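Local coordinates for protein aminoglycoside phosphotransferase (Alicyclobacillus acidocaldarius subsp. acidocaldarius, PDB 4PDY) that probably transfers a phosphoryl group to a small-molecule acceptor and belongs to the kinase-like aminoglycoside phosphotransferase family, at residues V154-Q159 and L200-E204; R161-L165 and L192-A196; Y31-Q36 and W47-K51; P64-R68 and P96-H100. One frame throughout, in Å; residues are numbered along the deposited sequence.

In the fold
Along the chain the contacts open in the order 3, 4, 1, 2. Interactions 3 and 4 lie in the N-terminal lobe and reach the same antiparallel sheet. Their centres are about 21 Å apart, and they touch where Tyr31 packs on Val98. Interactions 1 and 2 lie in the helical part. Both join helix 154-173 to helix 189-203, with centres about 11 Å apart, and they meet where Leu200 packs on Trp162. The two groups are well separated: centres of interactions 1 and 3 are about 50 Å apart. This division into a sheet-rich lobe and a helical lobe fits the kinase-like fold expected of the family.

Interaction 1 of 4, residues V154-Q159 and L200-E204; sequences VFGLFQ and LALFE
Residues 154-159 form the first turn and a half of helix 154-173. Residues 200-203 are helical, in the last part of helix 189-203; Glu204 has phi/psi near -87/-6°. The CA atoms of Phe155 and Phe203 are 6.0 Å apart, and those of Gln159 and Leu200 are 7.0 Å apart. The contact buries 351 Å² and is mainly apolar. Phe203 adopts chi1 m and points toward the opposite helix. Its CE1 lies 3.7 Å from Val154 CG1, and CZ 3.6 Å from Phe158 CD2. Phe158 is also m. The Phe158 and Phe203 rings are nearly parallel, with planes at 18°, but slid apart with centroids at 5.3 Å. Phe155 takes chi1 t. This swings its ring across the gap, so CD1 lies 3.7 Å from Phe203 CB and CE1 4.0 Å from Leu200 CD2. Leu200 is m,t. Its CD2 also reaches Phe158 CB at 4.0 Å and Gln159 N at 3.7 Å. At the margin Glu204 is extended at chi2, and its OE2 approaches Phe155 CZ to 3.4 Å. Such interlocking of Phe and Leu side chains is plain helix-helix packing. Helix 289-300 adjoins the pair through Ala297 and Ile298 on Phe203, while Phe301 meets the Phe158 ring.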
loop_
_atom_site.group_PDB
_atom_site.type_symbol
_atom_site.label_atom_id
_atom_site.label_comp_id
_atom_site.label_asym_id
_atom_site.label_seq_id
_atom_site.Cartn_x
_atom_site.Cartn_y
_atom_site.Cartn_z
ATOM N N VAL A 154 -10.263 2.629 -11.627
ATOM C CA VAL A 154 -8.826 2.826 -11.795
ATOM C C VAL A 154 -8.527 3.601 -13.091
ATOM O O VAL A 154 -7.654 4.459 -13.101
ATOM C CB VAL A 154 -8.028 1.497 -11.669
ATOM C CG1 VAL A 154 -8.276 0.564 -12.848
ATOM C CG2 VAL A 154 -6.540 1.765 -11.535
ATOM N N PHE A 155 -9.242 3.321 -14.186
ATOM C CA PHE A 155 -9.027 4.099 -15.406
ATOM C C PHE A 155 -9.223 5.603 -15.147
ATOM O O PHE A 155 -8.386 6.413 -15.524
ATOM C CB PHE A 155 -9.928 3.644 -16.562
ATOM C CG PHE A 155 -9.831 4.535 -17.772
ATOM C CD1 PHE A 155 -8.791 4.378 -18.683
ATOM C CD2 PHE A 155 -10.762 5.546 -17.991
ATOM C CE1 PHE A 155 -8.693 5.195 -19.794
ATOM C CE2 PHE A 155 -10.638 6.386 -19.082
ATOM C CZ PHE A 155 -9.609 6.214 -19.983
ATOM N N GLY A 156 -10.337 5.969 -14.522
ATOM C CA GLY A 156 -10.663 7.384 -14.311
ATOM C C GLY A 156 -9.629 8.074 -13.442
ATOM O O GLY A 156 -9.307 9.236 -13.660
ATOM N N LEU A 157 -9.125 7.356 -12.449
ATOM C CA LEU A 157 -8.099 7.887 -11.561
ATOM C C LEU A 157 -6.843 8.259 -12.349
ATOM O O LEU A 157 -6.326 9.373 -12.252
ATOM C CB LEU A 157 -7.776 6.843 -10.495
ATOM C CG LEU A 157 -6.676 7.146 -9.485
ATOM C CD1 LEU A 157 -7.108 8.224 -8.495
ATOM C CD2 LEU A 157 -6.328 5.856 -8.760
ATOM N N PHE A 158 -6.379 7.331 -13.176
ATOM C CA PHE A 158 -5.187 7.567 -13.958
ATOM C C PHE A 158 -5.414 8.567 -15.100
ATOM O O PHE A 158 -4.510 9.353 -15.416
ATOM C CB PHE A 158 -4.571 6.248 -14.419
ATOM C CG PHE A 158 -3.794 5.541 -13.318
ATOM C CD1 PHE A 158 -2.579 6.041 -12.874
ATOM C CD2 PHE A 158 -4.299 4.419 -12.693
ATOM C CE1 PHE A 158 -1.867 5.418 -11.857
ATOM C CE2 PHE A 158 -3.598 3.788 -11.675
ATOM C CZ PHE A 158 -2.382 4.283 -11.267
ATOM N N GLN A 159 -6.613 8.559 -15.706
ATOM C CA GLN A 159 -6.926 9.562 -16.715
ATOM C C GLN A 159 -6.829 10.977 -16.133
ATOM O O GLN A 159 -6.280 11.884 -16.754
ATOM C CB GLN A 159 -8.306 9.326 -17.299
ATOM C CG GLN A 159 -8.677 10.343 -18.347
ATOM C CD GLN A 159 -9.960 9.967 -19.022
ATOM O OE1 GLN A 159 -11.015 9.902 -18.390
ATOM N NE2 GLN A 159 -9.866 9.671 -20.299
ATOM N N LEU A 200 -2.766 4.185 -20.202
ATOM C CA LEU A 200 -4.194 4.353 -20.440
ATOM C C LEU A 200 -4.680 3.417 -21.551
ATOM O O LEU A 200 -5.765 2.889 -21.439
ATOM C CB LEU A 200 -4.532 5.805 -20.752
ATOM C CG LEU A 200 -4.269 6.805 -19.610
ATOM C CD1 LEU A 200 -4.527 8.223 -20.087
ATOM C CD2 LEU A 200 -5.134 6.502 -18.407
ATOM N N ALA A 201 -3.849 3.165 -22.569
ATOM C CA ALA A 201 -4.216 2.193 -23.619
ATOM C C ALA A 201 -4.395 0.790 -23.028
ATOM O O ALA A 201 -5.317 0.050 -23.382
ATOM C CB ALA A 201 -3.187 2.174 -24.749
ATOM N N LEU A 202 -3.523 0.423 -22.084
ATOM C CA LEU A 202 -3.660 -0.878 -21.431
ATOM C C LEU A 202 -4.924 -0.967 -20.599
ATOM O O LEU A 202 -5.613 -1.985 -20.619
ATOM C CB LEU A 202 -2.453 -1.207 -20.552
ATOM C CG LEU A 202 -1.223 -1.717 -21.301
ATOM C CD1 LEU A 202 -0.032 -1.693 -20.362
ATOM C CD2 LEU A 202 -1.441 -3.118 -21.840
ATOM N N PHE A 203 -5.255 0.102 -19.887
ATOM C CA PHE A 203 -6.503 0.132 -19.122
ATOM C C PHE A 203 -7.755 0.001 -20.005
ATOM O O PHE A 203 -8.778 -0.459 -19.526
ATOM C CB PHE A 203 -6.609 1.402 -18.270
ATOM C CG PHE A 203 -5.755 1.391 -17.017
ATOM C CD1 PHE A 203 -5.954 0.451 -16.002
ATOM C CD2 PHE A 203 -4.787 2.355 -16.845
ATOM C CE1 PHE A 203 -5.175 0.469 -14.848
ATOM C CE2 PHE A 203 -4.007 2.372 -15.697
ATOM C CZ PHE A 203 -4.206 1.431 -14.708
ATOM N N GLU A 204 -7.649 0.414 -21.274
ATOM C CA GLU A 204 -8.745 0.328 -22.269
ATOM C C GLU A 204 -8.799 -1.012 -23.005
ATOM O O GLU A 204 -9.742 -1.261 -23.752
ATOM C CB GLU A 204 -8.616 1.494 -23.253
ATOM C CG GLU A 204 -8.829 2.835 -22.570
ATOM C CD GLU A 204 -8.726 4.017 -23.503
ATOM O OE1 GLU A 204 -8.059 3.905 -24.551
ATOM O OE2 GLU A 204 -9.309 5.074 -23.176
#

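Interaction 2 of 4, residues R161-L165 and L192-A196; sequences RWRDL and LHRDA
Two helical segments run antiparallel here. Residues 161-165 belong to helix 154-173 and 192-196 to helix 189-203. The short axes approach to 11.0 Å at 168°. Trp162 faces Ala196, with CA atoms 6.4 Å apart, and Leu165 faces Leu192 at 8.7 Å between CA atoms. The wide spacing leaves room for the indole. Apolar packing comes first. Trp162 has chi1 t and chi2 -123°, which lays its six-membered ring across the gap. Trp162 CE3 lies 3.4 Å from Ala196 CB, so the small alanine fits the ring closely. One turn on, Leu165 (t,p) meets Leu192 (m,t) more loosely, with Leu165 CD2 4.4 Å from Leu192 CB. The aromatic contact is at the outer side. His193, chi1 t, brings CD2 to 3.4 Å from Trp162 CZ2. The planes of the Trp162 six-membered ring and the His193 ring are at 10°, but their centroids are 5.0 Å apart and they barely overlap. Asp164 bonds to His310, His314 and Trp306, and Asp195 to Arg300 and Arg335; neither takes part in the contact. This is antiparallel helix packing in the helical lobe. Its chemistry implies that shape and apolar burial join the two segments, while both carboxylates turn to other helices.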
loop_
_atom_site.group_PDB
_atom_site.type_symbol
_atom_site.label_atom_id
_atom_site.label_comp_id
_atom_site.label_asym_id
_atom_site.label_seq_id
_atom_site.Cartn_x
_atom_site.Cartn_y
_atom_site.Cartn_z
ATOM N N ARG A 161 -5.086 11.894 -13.509
ATOM C CA ARG A 161 -3.666 12.157 -13.211
ATOM C C ARG A 161 -2.890 12.562 -14.464
ATOM O O ARG A 161 -2.060 13.469 -14.431
ATOM C CB ARG A 161 -3.005 10.954 -12.529
ATOM C CG ARG A 161 -3.573 10.718 -11.139
ATOM C CD ARG A 161 -3.116 9.393 -10.570
ATOM N NE ARG A 161 -3.497 9.282 -9.159
ATOM C CZ ARG A 161 -3.351 8.175 -8.445
ATOM N NH1 ARG A 161 -2.852 7.078 -9.006
ATOM N NH2 ARG A 161 -3.699 8.160 -7.163
ATOM N N TRP A 162 -3.208 11.916 -15.592
ATOM C CA TRP A 162 -2.553 12.276 -16.839
ATOM C C TRP A 162 -2.914 13.727 -17.238
ATOM O O TRP A 162 -2.057 14.526 -17.613
ATOM C CB TRP A 162 -2.946 11.305 -17.971
ATOM C CG TRP A 162 -2.654 11.860 -19.350
ATOM C CD1 TRP A 162 -3.546 12.028 -20.373
ATOM C CD2 TRP A 162 -1.411 12.389 -19.811
ATOM N NE1 TRP A 162 -2.924 12.614 -21.451
ATOM C CE2 TRP A 162 -1.614 12.857 -21.126
ATOM C CE3 TRP A 162 -0.143 12.532 -19.225
ATOM C CZ2 TRP A 162 -0.587 13.427 -21.885
ATOM C CZ3 TRP A 162 0.877 13.109 -19.972
ATOM C CH2 TRP A 162 0.646 13.553 -21.293
ATOM N N ARG A 163 -4.200 14.049 -17.170
ATOM C CA ARG A 163 -4.649 15.390 -17.506
ATOM C C ARG A 163 -3.973 16.439 -16.627
ATOM O O ARG A 163 -3.539 17.477 -17.098
ATOM C CB ARG A 163 -6.171 15.483 -17.397
ATOM C CG ARG A 163 -6.864 14.715 -18.512
ATOM C CD ARG A 163 -8.352 14.584 -18.293
ATOM N NE ARG A 163 -8.987 14.025 -19.490
ATOM C CZ ARG A 163 -10.221 13.538 -19.542
ATOM N NH1 ARG A 163 -10.988 13.510 -18.455
ATOM N NH2 ARG A 163 -10.682 13.062 -20.688
ATOM N N ASP A 164 -3.814 16.109 -15.347
ATOM C CA ASP A 164 -3.122 16.986 -14.396
ATOM C C ASP A 164 -1.644 17.164 -14.767
ATOM O O ASP A 164 -1.126 18.280 -14.844
ATOM C CB ASP A 164 -3.267 16.360 -13.013
ATOM C CG ASP A 164 -2.761 17.250 -11.881
ATOM O OD1 ASP A 164 -2.793 18.484 -11.977
ATOM O OD2 ASP A 164 -2.314 16.674 -10.866
ATOM N N LEU A 165 -0.976 16.040 -15.024
ATOM C CA LEU A 165 0.434 16.058 -15.374
ATOM C C LEU A 165 0.698 16.934 -16.609
ATOM O O LEU A 165 1.620 17.742 -16.608
ATOM C CB LEU A 165 0.961 14.639 -15.577
ATOM C CG LEU A 165 2.462 14.474 -15.856
ATOM C CD1 LEU A 165 3.323 15.142 -14.780
ATOM C CD2 LEU A 165 2.785 12.993 -15.964
ATOM N N LEU A 192 7.326 10.949 -20.363
ATOM C CA LEU A 192 6.174 10.910 -19.477
ATOM C C LEU A 192 4.880 10.737 -20.283
ATOM O O LEU A 192 4.016 9.950 -19.926
ATOM C CB LEU A 192 6.120 12.194 -18.646
ATOM C CG LEU A 192 7.220 12.405 -17.604
ATOM C CD1 LEU A 192 7.026 13.791 -17.011
ATOM C CD2 LEU A 192 7.139 11.356 -16.519
ATOM N N HIS A 193 4.777 11.487 -21.376
ATOM C CA HIS A 193 3.612 11.404 -22.272
ATOM C C HIS A 193 3.467 9.985 -22.840
ATOM O O HIS A 193 2.376 9.398 -22.806
ATOM C CB HIS A 193 3.741 12.458 -23.380
ATOM C CG HIS A 193 2.580 12.522 -24.328
ATOM N ND1 HIS A 193 2.631 13.239 -25.500
ATOM C CD2 HIS A 193 1.343 11.977 -24.275
ATOM C CE1 HIS A 193 1.477 13.132 -26.133
ATOM N NE2 HIS A 193 0.677 12.367 -25.414
ATOM N N ARG A 194 4.569 9.424 -23.312
ATOM C CA ARG A 194 4.555 8.075 -23.884
ATOM C C ARG A 194 4.081 7.054 -22.857
ATOM O O ARG A 194 3.222 6.222 -23.126
ATOM C CB ARG A 194 5.936 7.674 -24.408
ATOM C CG ARG A 194 5.893 6.425 -25.269
ATOM C CD ARG A 194 7.248 5.810 -25.612
ATOM N NE ARG A 194 8.354 6.766 -25.658
ATOM C CZ ARG A 194 9.405 6.796 -24.830
ATOM N NH1 ARG A 194 9.560 5.914 -23.857
ATOM N NH2 ARG A 194 10.333 7.727 -24.999
ATOM N N ASP A 195 4.642 7.129 -21.651
ATOM C CA ASP A 195 4.268 6.178 -20.621
ATOM C C ASP A 195 2.801 6.305 -20.196
ATOM O O ASP A 195 2.111 5.304 -20.010
ATOM C CB ASP A 195 5.148 6.365 -19.380
ATOM C CG ASP A 195 6.537 5.748 -19.502
ATOM O OD1 ASP A 195 6.790 4.949 -20.422
ATOM O OD2 ASP A 195 7.379 6.066 -18.620
ATOM N N ALA A 196 2.324 7.539 -20.003
ATOM C CA ALA A 196 0.926 7.744 -19.637
ATOM C C ALA A 196 -0.007 7.201 -20.729
ATOM O O ALA A 196 -0.997 6.544 -20.416
ATOM C CB ALA A 196 0.634 9.214 -19.388
#

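Interaction 3 of 4, residues Y31-Q36 and W47-K51; sequences YDLAIQ and WTDSK
This is the open end of the beta hairpin formed by strands 35-41 and 44-49, at the edge of the N-terminal sheet. Residues 31-34 approach as loop, and Ala34 has positive phi and psi (53/50°). Residues 35-36 come alongside Thr48 and Asp49, joined by the hydrogen bond from Gln36 N to Thr48 O (2.9 Å, 165°). Ile35 lies opposite Asp49, with CA atoms 4.4 Å apart. Two waters extend the link. Water 1 donates to Leu33 O and Asp49 OD2, both at 2.7 Å. Water 2 donates to Ala34 O at 2.7 Å and accepts from Ser50 N at 2.9 Å. Asp49, chi1 p, makes an Asx turn: its OD1 accepts from Lys51 N at 2.9 Å and also from Arg53 N. The turn lies on the way from strand 44-49 to strand 54-60, in the antiparallel sheet of a kinase-like lobe. Trp47, chi1 m, is the main apolar partner. The edge of its six-membered ring meets the face of Tyr31 (offset edge-to-face, centroids 5.7 Å apart, planes at 72°). Leu33 CD1 lies 4.1 Å from Trp47 CE3. Ile35 is m,m, with CD1 3.7 Å from Trp47 CB. Val28 and Val107 also touch Trp47, whose NE1 bonds Glu45.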
loop_
_atom_site.group_PDB
_atom_site.type_symbol
_atom_site.label_atom_id
_atom_site.label_comp_id
_atom_site.label_asym_id
_atom_site.label_seq_id
_atom_site.Cartn_x
_atom_site.Cartn_y
_atom_site.Cartn_z
ATOM N N TYR A 31 -9.706 -2.839 29.087
ATOM C CA TYR A 31 -9.137 -4.144 28.795
ATOM C C TYR A 31 -8.759 -4.836 30.108
ATOM O O TYR A 31 -8.798 -4.221 31.189
ATOM C CB TYR A 31 -7.926 -3.991 27.869
ATOM C CG TYR A 31 -8.319 -3.472 26.506
ATOM C CD1 TYR A 31 -8.464 -2.121 26.263
ATOM C CD2 TYR A 31 -8.570 -4.346 25.460
ATOM C CE1 TYR A 31 -8.870 -1.652 25.003
ATOM C CE2 TYR A 31 -8.990 -3.896 24.217
ATOM C CZ TYR A 31 -9.101 -2.549 23.990
ATOM O OH TYR A 31 -9.514 -2.050 22.765
ATOM N N ASP A 32 -8.404 -6.110 30.007
ATOM C CA ASP A 32 -7.903 -6.875 31.154
ATOM C C ASP A 32 -6.417 -7.256 31.040
ATOM O O ASP A 32 -6.010 -8.386 31.322
ATOM C CB ASP A 32 -8.746 -8.131 31.371
ATOM C CG ASP A 32 -10.151 -7.821 31.844
ATOM O OD1 ASP A 32 -10.326 -6.884 32.669
ATOM O OD2 ASP A 32 -11.082 -8.551 31.419
ATOM N N LEU A 33 -5.589 -6.304 30.670
ATOM C CA LEU A 33 -4.210 -6.594 30.309
ATOM C C LEU A 33 -3.162 -6.224 31.368
ATOM O O LEU A 33 -1.960 -6.441 31.166
ATOM C CB LEU A 33 -3.875 -5.890 29.008
ATOM C CG LEU A 33 -4.717 -6.350 27.818
ATOM C CD1 LEU A 33 -4.377 -5.477 26.622
ATOM C CD2 LEU A 33 -4.503 -7.823 27.504
ATOM N N ALA A 34 -3.614 -5.630 32.460
ATOM C CA ALA A 34 -2.723 -5.334 33.578
ATOM C C ALA A 34 -1.497 -4.548 33.130
ATOM O O ALA A 34 -0.350 -4.884 33.438
ATOM C CB ALA A 34 -2.314 -6.614 34.329
ATOM N N ILE A 35 -1.751 -3.476 32.397
ATOM C CA ILE A 35 -0.690 -2.682 31.796
ATOM C C ILE A 35 0.031 -1.838 32.851
ATOM O O ILE A 35 -0.613 -1.204 33.664
ATOM C CB ILE A 35 -1.255 -1.811 30.652
ATOM C CG1 ILE A 35 -1.878 -2.694 29.555
ATOM C CG2 ILE A 35 -0.190 -0.880 30.080
ATOM C CD1 ILE A 35 -0.972 -3.785 28.995
ATOM N N GLN A 36 1.366 -1.869 32.785
ATOM C CA GLN A 36 2.268 -1.149 33.688
ATOM C C GLN A 36 2.944 0.053 33.006
ATOM O O GLN A 36 3.225 1.051 33.666
ATOM C CB GLN A 36 3.389 -2.106 34.188
ATOM C CG GLN A 36 2.931 -3.435 34.755
ATOM C CD GLN A 36 2.117 -3.260 36.014
ATOM O OE1 GLN A 36 2.593 -2.661 36.983
ATOM N NE2 GLN A 36 0.893 -3.769 36.010
ATOM N N TRP A 47 1.820 -0.974 24.779
ATOM C CA TRP A 47 1.406 -1.257 26.147
ATOM C C TRP A 47 2.144 -2.503 26.644
ATOM O O TRP A 47 2.175 -3.506 25.945
ATOM C CB TRP A 47 -0.085 -1.568 26.195
ATOM C CG TRP A 47 -0.995 -0.456 25.861
ATOM C CD1 TRP A 47 -0.669 0.838 25.552
ATOM C CD2 TRP A 47 -2.426 -0.534 25.799
ATOM N NE1 TRP A 47 -1.817 1.576 25.316
ATOM C CE2 TRP A 47 -2.902 0.750 25.477
ATOM C CE3 TRP A 47 -3.345 -1.554 26.032
ATOM C CZ2 TRP A 47 -4.260 1.018 25.335
ATOM C CZ3 TRP A 47 -4.691 -1.285 25.889
ATOM C CH2 TRP A 47 -5.130 -0.003 25.565
ATOM N N THR A 48 2.716 -2.444 27.850
ATOM C CA THR A 48 3.518 -3.525 28.365
ATOM C C THR A 48 3.020 -3.928 29.755
ATOM O O THR A 48 2.745 -3.047 30.577
ATOM C CB THR A 48 4.988 -3.077 28.413
ATOM O OG1 THR A 48 5.388 -2.608 27.112
ATOM C CG2 THR A 48 5.869 -4.198 28.787
ATOM N N ASP A 49 2.881 -5.230 29.996
ATOM C CA ASP A 49 2.471 -5.755 31.308
ATOM C C ASP A 49 3.702 -6.020 32.182
ATOM O O ASP A 49 4.823 -5.723 31.776
ATOM C CB ASP A 49 1.517 -6.966 31.176
ATOM C CG ASP A 49 2.194 -8.247 30.707
ATOM O OD1 ASP A 49 3.443 -8.325 30.682
ATOM O OD2 ASP A 49 1.445 -9.209 30.391
ATOM N N SER A 50 3.481 -6.575 33.364
ATOM C CA SER A 50 4.582 -6.781 34.307
ATOM C C SER A 50 5.605 -7.827 33.879
ATOM O O SER A 50 6.716 -7.897 34.437
ATOM C CB SER A 50 4.045 -7.156 35.687
ATOM O OG SER A 50 3.477 -8.446 35.675
ATOM N N LYS A 51 5.238 -8.669 32.925
ATOM C CA LYS A 51 6.139 -9.672 32.376
ATOM C C LYS A 51 6.840 -9.168 31.110
ATOM O O LYS A 51 7.647 -9.871 30.527
ATOM C CB LYS A 51 5.405 -10.965 32.034
ATOM C CG LYS A 51 4.395 -11.490 33.028
ATOM C CD LYS A 51 4.994 -11.710 34.385
ATOM C CE LYS A 51 3.974 -12.363 35.304
ATOM N NZ LYS A 51 4.001 -11.764 36.669
HETATM O O HOH W 1 -1.185 -8.721 29.882
HETATM O O HOH W 2 0.848 -7.035 34.490
#

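Interaction 4 of 4, residues P64-R68 and P96-H100; sequences PAHCR and PYVRH
In the N-terminal lobe of this kinase-like fold, the start of helix 64-79 packs against the loop that leads into strand 98-100. Residues 64-68 are helical, with Arg68 N bonded to Pro64 O at 3.0 Å. Pro96 and Tyr97 (phi/psi -152/171°) are loop, and residues 98-100 are extended. The paired CA atoms are Pro64-Arg99 at 7.5 Å, Cys67-Tyr97 at 7.4 Å and Arg68-Pro96 at 7.1 Å. Tyr97 is central, with 93 Å² buried. Its CA-to-CB bond points toward the helix, and chi1 p lays the ring alongside Pro64 and Cys67. Cys67, chi1 t, sets SG 3.9 Å from Tyr97 CB and 5.2 Å from the ring centroid, an oblique sulfur-aromatic contact. Pro64 contributes 71 Å². Its CB lies 3.6 Å from Tyr97 CZ, and its CG 3.9 Å from Arg99 CD. The Arg99 guanidinium has Pro64 CD over one face and forms a salt bridge with Asp102 and a hydrogen bond with Thr104. Arg68 contributes 62 Å². With chi1 m, chi2 t and chi3 t it reaches outward from the helix, across Pro96 and the hydroxyl end of Tyr97. One face of its guanidinium meets Tyr97 CE2 and Pro96 CG. Water 3 lies 3.2 Å from Tyr97 OH and accepts a weak bond from Arg68 NE at 3.3 Å. The direct link is Arg68 NH2 donating to Tyr97 OH, also 3.3 Å, at an N-H...O angle of 142°.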
loop_
_atom_site.group_PDB
_atom_site.type_symbol
_atom_site.label_atom_id
_atom_site.label_comp_id
_atom_site.label_asym_id
_atom_site.label_seq_id
_atom_site.Cartn_x
_atom_site.Cartn_y
_atom_site.Cartn_z
ATOM N N PRO A 64 -16.987 2.651 14.160
ATOM C CA PRO A 64 -17.109 1.363 14.839
ATOM C C PRO A 64 -17.625 0.250 13.938
ATOM O O PRO A 64 -17.128 -0.866 14.021
ATOM C CB PRO A 64 -18.068 1.665 15.988
ATOM C CG PRO A 64 -17.800 3.092 16.310
ATOM C CD PRO A 64 -17.478 3.755 15.003
ATOM N N ALA A 65 -18.601 0.556 13.084
ATOM C CA ALA A 65 -19.135 -0.454 12.159
ATOM C C ALA A 65 -18.039 -1.002 11.228
ATOM O O ALA A 65 -18.021 -2.188 10.903
ATOM C CB ALA A 65 -20.270 0.118 11.340
ATOM N N HIS A 66 -17.138 -0.119 10.817
ATOM C CA HIS A 66 -16.016 -0.482 9.969
ATOM C C HIS A 66 -15.050 -1.374 10.746
ATOM O O HIS A 66 -14.590 -2.399 10.269
ATOM C CB HIS A 66 -15.370 0.791 9.427
ATOM C CG HIS A 66 -14.210 0.572 8.517
ATOM N ND1 HIS A 66 -13.505 1.621 7.974
ATOM C CD2 HIS A 66 -13.587 -0.557 8.093
ATOM C CE1 HIS A 66 -12.499 1.156 7.259
ATOM N NE2 HIS A 66 -12.520 -0.164 7.323
ATOM N N CYS A 67 -14.787 -0.999 11.993
ATOM C CA CYS A 67 -13.918 -1.846 12.821
ATOM C C CYS A 67 -14.488 -3.269 12.950
ATOM O O CYS A 67 -13.756 -4.251 12.861
ATOM C CB CYS A 67 -13.686 -1.211 14.199
ATOM S SG CYS A 67 -12.399 -1.988 15.179
ATOM N N ARG A 68 -15.797 -3.370 13.143
ATOM C CA ARG A 68 -16.441 -4.669 13.237
ATOM C C ARG A 68 -16.298 -5.530 11.982
ATOM O O ARG A 68 -15.934 -6.708 12.093
ATOM C CB ARG A 68 -17.902 -4.541 13.657
ATOM C CG ARG A 68 -18.020 -4.050 15.091
ATOM C CD ARG A 68 -19.456 -4.055 15.547
ATOM N NE ARG A 68 -19.562 -3.550 16.911
ATOM C CZ ARG A 68 -19.409 -4.277 18.014
ATOM N NH1 ARG A 68 -19.128 -5.577 17.965
ATOM N NH2 ARG A 68 -19.522 -3.675 19.190
ATOM N N PRO A 96 -14.603 -5.408 20.358
ATOM C CA PRO A 96 -13.330 -5.374 19.619
ATOM C C PRO A 96 -12.640 -3.998 19.558
ATOM O O PRO A 96 -11.559 -3.881 19.005
ATOM C CB PRO A 96 -13.744 -5.838 18.216
ATOM C CG PRO A 96 -15.148 -5.375 18.115
ATOM C CD PRO A 96 -15.767 -5.501 19.458
ATOM N N TYR A 97 -13.273 -2.970 20.124
ATOM C CA TYR A 97 -12.727 -1.617 20.146
ATOM C C TYR A 97 -13.266 -0.918 21.375
ATOM O O TYR A 97 -14.201 -1.415 21.999
ATOM C CB TYR A 97 -13.151 -0.848 18.863
ATOM C CG TYR A 97 -14.658 -0.711 18.751
ATOM C CD1 TYR A 97 -15.358 0.242 19.462
ATOM C CD2 TYR A 97 -15.377 -1.617 18.019
ATOM C CE1 TYR A 97 -16.728 0.316 19.412
ATOM C CE2 TYR A 97 -16.761 -1.551 17.941
ATOM C CZ TYR A 97 -17.430 -0.593 18.657
ATOM O OH TYR A 97 -18.791 -0.519 18.608
ATOM N N VAL A 98 -12.703 0.258 21.638
ATOM C CA VAL A 98 -13.249 1.217 22.587
ATOM C C VAL A 98 -13.489 2.508 21.800
ATOM O O VAL A 98 -12.593 2.983 21.121
ATOM C CB VAL A 98 -12.293 1.508 23.774
ATOM C CG1 VAL A 98 -12.853 2.568 24.700
ATOM C CG2 VAL A 98 -12.023 0.246 24.553
ATOM N N ARG A 99 -14.668 3.078 21.963
ATOM C CA ARG A 99 -14.992 4.354 21.345
ATOM C C ARG A 99 -14.946 5.398 22.461
ATOM O O ARG A 99 -15.671 5.273 23.446
ATOM C CB ARG A 99 -16.386 4.289 20.720
ATOM C CG ARG A 99 -16.840 5.536 20.020
ATOM C CD ARG A 99 -16.140 5.680 18.685
ATOM N NE ARG A 99 -16.594 6.887 18.056
ATOM C CZ ARG A 99 -16.033 7.451 17.009
ATOM N NH1 ARG A 99 -14.981 6.893 16.426
ATOM N NH2 ARG A 99 -16.562 8.568 16.529
ATOM N N HIS A 100 -14.117 6.417 22.299
ATOM C CA HIS A 100 -13.988 7.456 23.333
ATOM C C HIS A 100 -13.434 8.737 22.714
ATOM O O HIS A 100 -12.464 8.699 21.946
ATOM C CB HIS A 100 -13.060 6.965 24.445
ATOM C CG HIS A 100 -12.974 7.876 25.628
ATOM N ND1 HIS A 100 -14.045 8.128 26.453
ATOM C CD2 HIS A 100 -11.921 8.542 26.159
ATOM C CE1 HIS A 100 -13.663 8.930 27.430
ATOM N NE2 HIS A 100 -12.380 9.201 27.270
HETATM O O HOH W 3 -20.650 -0.536 15.960
#